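Local coordinates for outer membrane protein OMP121 (Bacteroides thetaiotaomicron, PDB 5FQ8), which probably imports a nutrient across the outer membrane as a TonB-dependent receptor of the beta-barrel type that also binds metal ions, at residues F560-T565 and W591-N596; F527-G532 and T541-N546; L191-N196 and N842-A847. All coordinates share one frame; numbering follows the deposited sequence.

Interaction 1 (F560-T565 and W591-N596)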
loop_
_atom_site.group_PDB
_atom_site.type_symbol
_atom_site.label_atom_id
_atom_site.label_comp_id
_atom_site.label_asym_id
_atom_site.label_seq_id
_atom_site.Cartn_x
_atom_site.Cartn_y
_atom_site.Cartn_z
ATOM N N PHE B 560 -23.430 -9.314 -36.753
ATOM C CA PHE B 560 -23.007 -9.839 -38.039
ATOM C C PHE B 560 -22.571 -8.697 -38.938
ATOM O O PHE B 560 -23.244 -7.672 -39.012
ATOM C CB PHE B 560 -24.145 -10.610 -38.688
ATOM C CG PHE B 560 -23.947 -10.892 -40.144
ATOM C CD1 PHE B 560 -23.298 -12.032 -40.558
ATOM C CD2 PHE B 560 -24.439 -10.030 -41.101
ATOM C CE1 PHE B 560 -23.129 -12.289 -41.879
ATOM C CE2 PHE B 560 -24.273 -10.287 -42.426
ATOM C CZ PHE B 560 -23.621 -11.416 -42.819
ATOM N N TYR B 561 -21.461 -8.883 -39.643
ATOM C CA TYR B 561 -20.983 -7.858 -40.564
ATOM C C TYR B 561 -20.410 -8.442 -41.852
ATOM O O TYR B 561 -19.447 -9.213 -41.819
ATOM C CB TYR B 561 -19.936 -6.966 -39.897
ATOM C CG TYR B 561 -18.894 -7.661 -39.052
ATOM C CD1 TYR B 561 -19.206 -8.139 -37.796
ATOM C CD2 TYR B 561 -17.591 -7.794 -39.487
ATOM C CE1 TYR B 561 -18.274 -8.752 -37.013
ATOM C CE2 TYR B 561 -16.646 -8.404 -38.698
ATOM C CZ TYR B 561 -17.004 -8.877 -37.456
ATOM O OH TYR B 561 -16.100 -9.486 -36.638
ATOM N N PRO B 562 -20.965 -8.082 -43.002
ATOM C CA PRO B 562 -20.454 -8.607 -44.267
ATOM C C PRO B 562 -19.609 -7.608 -45.019
ATOM O O PRO B 562 -19.458 -6.460 -44.601
ATOM C CB PRO B 562 -21.732 -8.920 -45.039
ATOM C CG PRO B 562 -22.751 -7.939 -44.497
ATOM C CD PRO B 562 -22.229 -7.365 -43.204
ATOM N N GLY B 563 -19.068 -8.044 -46.148
ATOM C CA GLY B 563 -18.265 -7.178 -46.990
ATOM C C GLY B 563 -18.112 -7.739 -48.386
ATOM O O GLY B 563 -18.354 -8.921 -48.633
ATOM N N ILE B 564 -17.698 -6.873 -49.300
ATOM C CA ILE B 564 -17.448 -7.269 -50.678
ATOM C C ILE B 564 -16.356 -6.370 -51.234
ATOM O O ILE B 564 -16.350 -5.164 -50.991
ATOM C CB ILE B 564 -18.742 -7.201 -51.513
ATOM C CG1 ILE B 564 -18.505 -7.745 -52.913
ATOM C CG2 ILE B 564 -19.277 -5.790 -51.569
ATOM C CD1 ILE B 564 -19.746 -7.803 -53.775
ATOM N N THR B 565 -15.397 -6.969 -51.934
ATOM C CA THR B 565 -14.330 -6.222 -52.578
ATOM C C THR B 565 -14.117 -6.746 -53.989
ATOM O O THR B 565 -14.369 -7.915 -54.286
ATOM C CB THR B 565 -13.006 -6.305 -51.821
ATOM O OG1 THR B 565 -12.531 -7.650 -51.837
ATOM C CG2 THR B 565 -13.172 -5.865 -50.409
ATOM N N TRP B 591 -16.934 -2.261 -50.457
ATOM C CA TRP B 591 -17.991 -1.858 -49.542
ATOM C C TRP B 591 -18.150 -2.967 -48.523
ATOM O O TRP B 591 -18.219 -4.134 -48.903
ATOM C CB TRP B 591 -19.322 -1.635 -50.263
ATOM C CG TRP B 591 -20.463 -1.261 -49.350
ATOM C CD1 TRP B 591 -20.964 -0.016 -49.154
ATOM C CD2 TRP B 591 -21.239 -2.142 -48.514
ATOM N NE1 TRP B 591 -21.999 -0.054 -48.254
ATOM C CE2 TRP B 591 -22.188 -1.348 -47.843
ATOM C CE3 TRP B 591 -21.226 -3.523 -48.267
ATOM C CZ2 TRP B 591 -23.114 -1.886 -46.939
ATOM C CZ3 TRP B 591 -22.149 -4.054 -47.365
ATOM C CH2 TRP B 591 -23.076 -3.238 -46.717
ATOM N N GLY B 592 -18.244 -2.616 -47.250
ATOM C CA GLY B 592 -18.449 -3.640 -46.241
ATOM C C GLY B 592 -18.545 -3.038 -44.859
ATOM O O GLY B 592 -18.422 -1.826 -44.671
ATOM N N LYS B 593 -18.756 -3.917 -43.886
ATOM C CA LYS B 593 -18.957 -3.518 -42.503
ATOM C C LYS B 593 -18.053 -4.314 -41.576
ATOM O O LYS B 593 -17.716 -5.466 -41.847
ATOM C CB LYS B 593 -20.415 -3.700 -42.081
ATOM C CG LYS B 593 -21.372 -2.733 -42.751
ATOM C CD LYS B 593 -22.680 -3.398 -43.115
ATOM C CE LYS B 593 -23.591 -3.514 -41.918
ATOM N NZ LYS B 593 -24.619 -2.447 -41.928
ATOM N N THR B 594 -17.654 -3.678 -40.479
ATOM C CA THR B 594 -16.985 -4.353 -39.376
ATOM C C THR B 594 -17.715 -4.021 -38.085
ATOM O O THR B 594 -17.802 -2.851 -37.704
ATOM C CB THR B 594 -15.520 -3.946 -39.259
ATOM O OG1 THR B 594 -14.822 -4.300 -40.455
ATOM C CG2 THR B 594 -14.895 -4.667 -38.099
ATOM N N GLY B 595 -18.227 -5.049 -37.417
ATOM C CA GLY B 595 -18.871 -4.861 -36.135
ATOM C C GLY B 595 -17.883 -4.687 -34.997
ATOM O O GLY B 595 -16.689 -4.928 -35.128
ATOM N N ASN B 596 -18.405 -4.266 -33.849
ATOM C CA ASN B 596 -17.569 -4.046 -32.684
ATOM C C ASN B 596 -18.420 -4.116 -31.430
ATOM O O ASN B 596 -19.619 -3.840 -31.460
ATOM C CB ASN B 596 -16.869 -2.696 -32.760
ATOM C CG ASN B 596 -15.734 -2.579 -31.798
ATOM O OD1 ASN B 596 -15.154 -3.560 -31.385
ATOM N ND2 ASN B 596 -15.398 -1.361 -31.447
#
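Packing is densest on the buried side of this strand pair, where the ring of Tyr561 lies against the backbone of Thr594 and Gly595. With CG held between the backbone N and carbonyl carbon (chi1 43°), this torsion lays the ring over the backbone of the partner strand. Gly595 N stands 3.1 Å above the Tyr561 ring plane, toward its rim, and Gly595 CA makes a CH-pi contact 4.1 Å from the ring centroid. Lys593 O approaches the ring edge, 3.3 Å from Tyr561 CD2, while Asp547 hydrogen-bonds the Tyr561 hydroxyl. An alanine in place of Tyr561 removes ring and hydroxyl, and would probably loosen the packing over Thr594 and Gly595 and leave Asp547 without this hydrogen-bond partner. Nearby, Gly563 and Gly592 form a non-hydrogen-bonded pair with their CA atoms 3.6 Å apart, an approach that a side chain on Gly592 would probably obstruct. These are neighbouring antiparallel strands of the transmembrane barrel wall, and Thr594 OG1 reaches Ala147 O of the plug. Ile564 and Trp591 form a hydrogen-bonded pair joined in both directions, by Ile564 N to Trp591 O (2.8 Å) and Trp591 N to Ile564 O (3.0 Å). Lys593 N donates to Pro562 O. On the outer side contact is loose: the Trp591 indole and Ile564 lie on the surface, probably facing lipid, with Ile564 CG2 4.4 Å from Trp591 CB. Lys593 runs alongside Pro562, its CD 4.0 Å from Pro562 CD, and then bends away.

Interaction 2 (F527-G532 and T541-N546)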
loop_
_atom_site.group_PDB
_atom_site.type_symbol
_atom_site.label_atom_id
_atom_site.label_comp_id
_atom_site.label_asym_id
_atom_site.label_seq_id
_atom_site.Cartn_x
_atom_site.Cartn_y
_atom_site.Cartn_z
ATOM N N PHE B 527 -16.612 -17.249 -39.360
ATOM C CA PHE B 527 -16.422 -16.372 -40.505
ATOM C C PHE B 527 -16.192 -17.174 -41.776
ATOM O O PHE B 527 -15.776 -18.331 -41.745
ATOM C CB PHE B 527 -15.263 -15.396 -40.292
ATOM C CG PHE B 527 -13.955 -16.065 -40.015
ATOM C CD1 PHE B 527 -13.595 -16.408 -38.724
ATOM C CD2 PHE B 527 -13.080 -16.338 -41.035
ATOM C CE1 PHE B 527 -12.394 -17.014 -38.455
ATOM C CE2 PHE B 527 -11.878 -16.945 -40.769
ATOM C CZ PHE B 527 -11.536 -17.284 -39.469
ATOM N N GLY B 528 -16.467 -16.522 -42.898
ATOM C CA GLY B 528 -16.216 -17.099 -44.206
ATOM C C GLY B 528 -15.758 -16.035 -45.183
ATOM O O GLY B 528 -16.143 -14.867 -45.090
ATOM N N GLN B 529 -14.926 -16.455 -46.136
ATOM C CA GLN B 529 -14.306 -15.533 -47.087
ATOM C C GLN B 529 -14.209 -16.211 -48.445
ATOM O O GLN B 529 -13.407 -17.127 -48.625
ATOM C CB GLN B 529 -12.932 -15.098 -46.587
ATOM C CG GLN B 529 -12.242 -14.113 -47.460
ATOM C CD GLN B 529 -11.093 -13.455 -46.750
ATOM O OE1 GLN B 529 -11.129 -13.285 -45.541
ATOM N NE2 GLN B 529 -10.056 -13.096 -47.492
ATOM N N PHE B 530 -15.010 -15.757 -49.399
ATOM C CA PHE B 530 -15.079 -16.364 -50.724
ATOM C C PHE B 530 -14.296 -15.540 -51.736
ATOM O O PHE B 530 -14.614 -14.371 -51.962
ATOM C CB PHE B 530 -16.528 -16.491 -51.178
ATOM C CG PHE B 530 -16.689 -17.200 -52.486
ATOM C CD1 PHE B 530 -16.417 -18.549 -52.591
ATOM C CD2 PHE B 530 -17.137 -16.523 -53.606
ATOM C CE1 PHE B 530 -16.581 -19.214 -53.790
ATOM C CE2 PHE B 530 -17.306 -17.180 -54.806
ATOM C CZ PHE B 530 -17.025 -18.531 -54.899
ATOM N N GLU B 531 -13.306 -16.161 -52.369
ATOM C CA GLU B 531 -12.467 -15.520 -53.376
ATOM C C GLU B 531 -12.805 -16.075 -54.752
ATOM O O GLU B 531 -12.589 -17.264 -55.011
ATOM C CB GLU B 531 -10.986 -15.749 -53.070
ATOM C CG GLU B 531 -10.035 -15.273 -54.148
ATOM C CD GLU B 531 -9.179 -14.124 -53.679
ATOM O OE1 GLU B 531 -9.178 -13.849 -52.461
ATOM O OE2 GLU B 531 -8.515 -13.493 -54.525
ATOM N N GLY B 532 -13.320 -15.218 -55.625
ATOM C CA GLY B 532 -13.579 -15.564 -57.022
ATOM C C GLY B 532 -12.571 -14.891 -57.939
ATOM O O GLY B 532 -12.205 -13.733 -57.728
ATOM N N THR B 541 -14.108 -10.847 -53.936
ATOM C CA THR B 541 -14.035 -11.398 -52.591
ATOM C C THR B 541 -15.277 -11.040 -51.794
ATOM O O THR B 541 -15.707 -9.886 -51.794
ATOM C CB THR B 541 -12.788 -10.889 -51.880
ATOM O OG1 THR B 541 -11.690 -10.914 -52.791
ATOM C CG2 THR B 541 -12.475 -11.764 -50.708
ATOM N N VAL B 542 -15.839 -12.022 -51.100
ATOM C CA VAL B 542 -17.013 -11.817 -50.258
ATOM C C VAL B 542 -16.702 -12.322 -48.857
ATOM O O VAL B 542 -16.404 -13.508 -48.678
ATOM C CB VAL B 542 -18.243 -12.533 -50.832
ATOM C CG1 VAL B 542 -19.336 -12.593 -49.800
ATOM C CG2 VAL B 542 -18.718 -11.801 -52.038
ATOM N N THR B 543 -16.783 -11.434 -47.866
ATOM C CA THR B 543 -16.469 -11.765 -46.484
ATOM C C THR B 543 -17.708 -11.664 -45.611
ATOM O O THR B 543 -18.563 -10.807 -45.819
ATOM C CB THR B 543 -15.409 -10.844 -45.912
ATOM O OG1 THR B 543 -15.849 -9.493 -46.033
ATOM C CG2 THR B 543 -14.106 -11.014 -46.629
ATOM N N ALA B 544 -17.779 -12.533 -44.609
ATOM C CA ALA B 544 -18.889 -12.551 -43.665
ATOM C C ALA B 544 -18.404 -13.097 -42.334
ATOM O O ALA B 544 -17.667 -14.084 -42.297
ATOM C CB ALA B 544 -20.050 -13.402 -44.176
ATOM N N ARG B 545 -18.820 -12.455 -41.247
ATOM C CA ARG B 545 -18.422 -12.890 -39.920
ATOM C C ARG B 545 -19.512 -12.555 -38.925
ATOM O O ARG B 545 -20.052 -11.450 -38.939
ATOM C CB ARG B 545 -17.112 -12.244 -39.475
ATOM C CG ARG B 545 -16.732 -12.619 -38.066
ATOM C CD ARG B 545 -15.283 -12.327 -37.746
ATOM N NE ARG B 545 -15.003 -12.683 -36.363
ATOM C CZ ARG B 545 -13.791 -12.865 -35.864
ATOM N NH1 ARG B 545 -12.736 -12.726 -36.631
ATOM N NH2 ARG B 545 -13.645 -13.195 -34.596
ATOM N N ASN B 546 -19.827 -13.508 -38.061
ATOM C CA ASN B 546 -20.708 -13.260 -36.931
ATOM C C ASN B 546 -19.936 -13.501 -35.647
ATOM O O ASN B 546 -19.241 -14.510 -35.517
ATOM C CB ASN B 546 -21.957 -14.133 -36.975
ATOM C CG ASN B 546 -23.050 -13.612 -36.064
ATOM O OD1 ASN B 546 -23.914 -12.842 -36.490
ATOM N ND2 ASN B 546 -23.002 -14.006 -34.795
#
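Strands 513-534 and 538-549 form a beta hairpin in the barrel wall, and these segments are almost exactly antiparallel, at 176°. Four backbone hydrogen bonds hold them. Gly528 and Ala544 are bonded both ways, with Gly528 N to Ala544 O at 2.8 Å. Phe530 and Val542 repeat the pattern, and the bond from Phe530 N to Val542 O is nearly straight (171° at the hydrogen). At the non-hydrogen-bonded pairs, CA-H groups point at carbonyls instead, as where Thr541 CA lies 3.1 Å from Phe530 O. Apolar contact on the outward face is slight. Phe530 and Val542 sit on the surface, probably toward lipid, and touch through their CB atoms at 4.3 Å; with CG anti to the backbone N, the Phe530 ring leads away from Val542. The other face, turned toward plug residues such as Leu152, carries Phe527 and mostly polar residues, which meet through their carbon portions. Gln529 and Thr543 lie side by side, with Gln529 CG 3.7 Å from Thr543 CG2. The polar end of Arg545 finds its partners beyond the pair: the guanidinium forms a salt bridge from NE to Asp547 and a hydrogen bond from NH2 to Asn481, which together would fix its rotation. The extended Arg545 chain starts along Phe527, its CB 3.7 Å from Phe527 CB, and Phe527 CD1 lies over one face of the guanidinium.

Interaction 3 (L191-N196 and N842-A847)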
loop_
_atom_site.group_PDB
_atom_site.type_symbol
_atom_site.label_atom_id
_atom_site.label_comp_id
_atom_site.label_asym_id
_atom_site.label_seq_id
_atom_site.Cartn_x
_atom_site.Cartn_y
_atom_site.Cartn_z
ATOM N N LEU B 191 14.734 23.595 -28.245
ATOM C CA LEU B 191 14.315 24.211 -27.006
ATOM C C LEU B 191 13.607 25.509 -27.334
ATOM O O LEU B 191 13.773 26.047 -28.430
ATOM C CB LEU B 191 15.515 24.486 -26.097
ATOM C CG LEU B 191 16.268 23.261 -25.586
ATOM C CD1 LEU B 191 17.561 23.673 -24.934
ATOM C CD2 LEU B 191 15.418 22.493 -24.614
ATOM N N PRO B 192 12.785 26.031 -26.433
ATOM C CA PRO B 192 12.083 27.273 -26.746
ATOM C C PRO B 192 13.062 28.412 -26.935
ATOM O O PRO B 192 14.102 28.484 -26.281
ATOM C CB PRO B 192 11.191 27.480 -25.522
ATOM C CG PRO B 192 11.019 26.132 -24.966
ATOM C CD PRO B 192 12.331 25.479 -25.149
ATOM N N GLU B 193 12.739 29.296 -27.857
ATOM C CA GLU B 193 13.590 30.448 -28.075
ATOM C C GLU B 193 13.349 31.455 -26.969
ATOM O O GLU B 193 12.213 31.846 -26.708
ATOM C CB GLU B 193 13.321 31.064 -29.438
ATOM C CG GLU B 193 14.161 32.274 -29.723
ATOM C CD GLU B 193 13.823 32.903 -31.026
ATOM O OE1 GLU B 193 12.908 32.405 -31.697
ATOM O OE2 GLU B 193 14.473 33.896 -31.374
ATOM N N PHE B 194 14.422 31.871 -26.330
ATOM C CA PHE B 194 14.360 32.661 -25.117
ATOM C C PHE B 194 14.662 34.115 -25.389
ATOM O O PHE B 194 15.293 34.467 -26.378
ATOM C CB PHE B 194 15.360 32.144 -24.089
ATOM C CG PHE B 194 15.116 30.748 -23.683
ATOM C CD1 PHE B 194 13.960 30.414 -23.010
ATOM C CD2 PHE B 194 16.032 29.761 -23.972
ATOM C CE1 PHE B 194 13.720 29.126 -22.638
ATOM C CE2 PHE B 194 15.801 28.471 -23.586
ATOM C CZ PHE B 194 14.642 28.148 -22.924
ATOM N N GLN B 195 14.209 34.952 -24.475
ATOM C CA GLN B 195 14.628 36.334 -24.405
ATOM C C GLN B 195 15.906 36.393 -23.586
ATOM O O GLN B 195 16.021 35.721 -22.573
ATOM C CB GLN B 195 13.517 37.167 -23.771
ATOM C CG GLN B 195 14.000 38.300 -22.901
ATOM C CD GLN B 195 14.097 37.922 -21.456
ATOM O OE1 GLN B 195 14.975 38.385 -20.757
ATOM N NE2 GLN B 195 13.193 37.079 -20.998
ATOM N N ASN B 196 16.873 37.159 -24.027
ATOM C CA ASN B 196 18.093 37.361 -23.252
ATOM C C ASN B 196 18.286 38.832 -22.914
ATOM O O ASN B 196 19.413 39.300 -22.781
ATOM C CB ASN B 196 19.337 36.821 -23.971
ATOM C CG ASN B 196 19.349 35.297 -24.076
ATOM O OD1 ASN B 196 19.553 34.595 -23.088
ATOM N ND2 ASN B 196 19.179 34.788 -25.281
ATOM N N ASN B 842 10.399 34.174 -19.908
ATOM C CA ASN B 842 11.586 33.691 -20.588
ATOM C C ASN B 842 11.434 33.590 -22.093
ATOM O O ASN B 842 12.442 33.621 -22.790
ATOM C CB ASN B 842 11.988 32.317 -20.039
ATOM C CG ASN B 842 12.685 32.401 -18.723
ATOM O OD1 ASN B 842 13.210 33.439 -18.359
ATOM N ND2 ASN B 842 12.694 31.305 -17.994
ATOM N N ALA B 843 10.222 33.467 -22.611
ATOM C CA ALA B 843 10.047 33.409 -24.052
ATOM C C ALA B 843 10.341 34.766 -24.677
ATOM O O ALA B 843 10.098 35.815 -24.078
ATOM C CB ALA B 843 8.633 32.963 -24.399
ATOM N N ILE B 844 10.873 34.733 -25.894
ATOM C CA ILE B 844 11.286 35.954 -26.569
ATOM C C ILE B 844 10.084 36.847 -26.823
ATOM O O ILE B 844 10.185 38.076 -26.782
ATOM C CB ILE B 844 12.042 35.603 -27.871
ATOM C CG1 ILE B 844 12.598 36.855 -28.523
ATOM C CG2 ILE B 844 11.171 34.836 -28.831
ATOM C CD1 ILE B 844 13.643 37.536 -27.704
ATOM N N GLN B 845 8.921 36.246 -27.053
ATOM C CA GLN B 845 7.709 37.032 -27.206
ATOM C C GLN B 845 7.479 37.983 -26.043
ATOM O O GLN B 845 6.978 39.090 -26.251
ATOM C CB GLN B 845 6.501 36.117 -27.359
ATOM C CG GLN B 845 6.357 35.503 -28.717
ATOM C CD GLN B 845 7.184 34.279 -28.872
ATOM O OE1 GLN B 845 8.094 34.048 -28.106
ATOM N NE2 GLN B 845 6.875 33.480 -29.870
ATOM N N THR B 846 7.831 37.591 -24.820
ATOM C CA THR B 846 7.496 38.453 -23.698
ATOM C C THR B 846 8.361 39.699 -23.649
ATOM O O THR B 846 8.100 40.578 -22.822
ATOM C CB THR B 846 7.601 37.699 -22.370
ATOM O OG1 THR B 846 8.970 37.466 -22.043
ATOM C CG2 THR B 846 6.861 36.384 -22.435
ATOM N N ALA B 847 9.365 39.800 -24.504
ATOM C CA ALA B 847 10.152 41.017 -24.587
ATOM C C ALA B 847 9.506 42.061 -25.490
ATOM O O ALA B 847 10.181 42.981 -25.925
ATOM C CB ALA B 847 11.560 40.679 -25.068
#
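Two loops of the barrel, probably on the extracellular side, are joined here by a single backbone bridge between Phe194 and Ala843, just ahead of a short 3-10 turn at 844-846. Phe194 and Asn842 lie side by side and point the same way, but their flat groups are almost perpendicular, with the ring and amide planes 88° apart. Asn842 O meets the Phe194 ring at its edge and in its plane, 3.6 Å from CD1, while Pro192 O stands over the centre of one ring face. The same Asn842 O accepts the hydrogen bond from Gln195 N at 2.8 Å, with the donor above the carbonyl plane. The Asn842 amide is turned to other partners, Ser213 for OD1 and Thr337 for ND2, so both ends of the group are satisfied by neighbouring loops.

Ile844 crosses Glu193 obliquely. Its CG2 packs 3.9 Å from Glu193 CD, and its CD1, carried out on a CG1 anti to the backbone N, reaches Gln195 CA at 3.6 Å. Ile844 N completes the bridge with a longer hydrogen bond to Glu193 O (3.3 Å). Glu193 is extended, and its OE1 is hydrogen-bonded to a polar side chain on the chain of another protein; that chain also packs apolar side chains on Ile844 and Ala847.

Gln195 CG rests 4.0 Å from Ala847 CB, and a bend at chi2 then directs the amide, whose OE1 accepts from Phe198 N. Ala847 lies beside Glu197 and near Asp850, which bind calcium in a structure of this protein, though that ion is not bound to this chain here. Within the turn, Thr846 OG1 is also hydrogen-bonded to Arg851, and Ala843 O is gripped twice, by Thr846 N and by Thr846 OG1, the latter at 2.9 Å.

Read from the N terminus, residues 191-196 come first, but their partner waits until 842-847, so interaction 3 closes a loop of 645 residues that contains both other contacts. Within it, interaction 2 closes a tight hairpin, and interaction 1 follows in series, closing a loop of 25 residues between strands 558-569 and 582-596; neither crosses the other. Strand 538-549 pairs with 558-569, making the two contacts adjacent pieces of one run of barrel wall, their centres 9 Å apart. Probable backbone hydrogen bonds Gly563 N to Thr543 O and Thr565 N to Thr541 O stitch them together. Interaction 3 joins two loops across the chain's centre from both, its centre 53 Å from that of interaction 1.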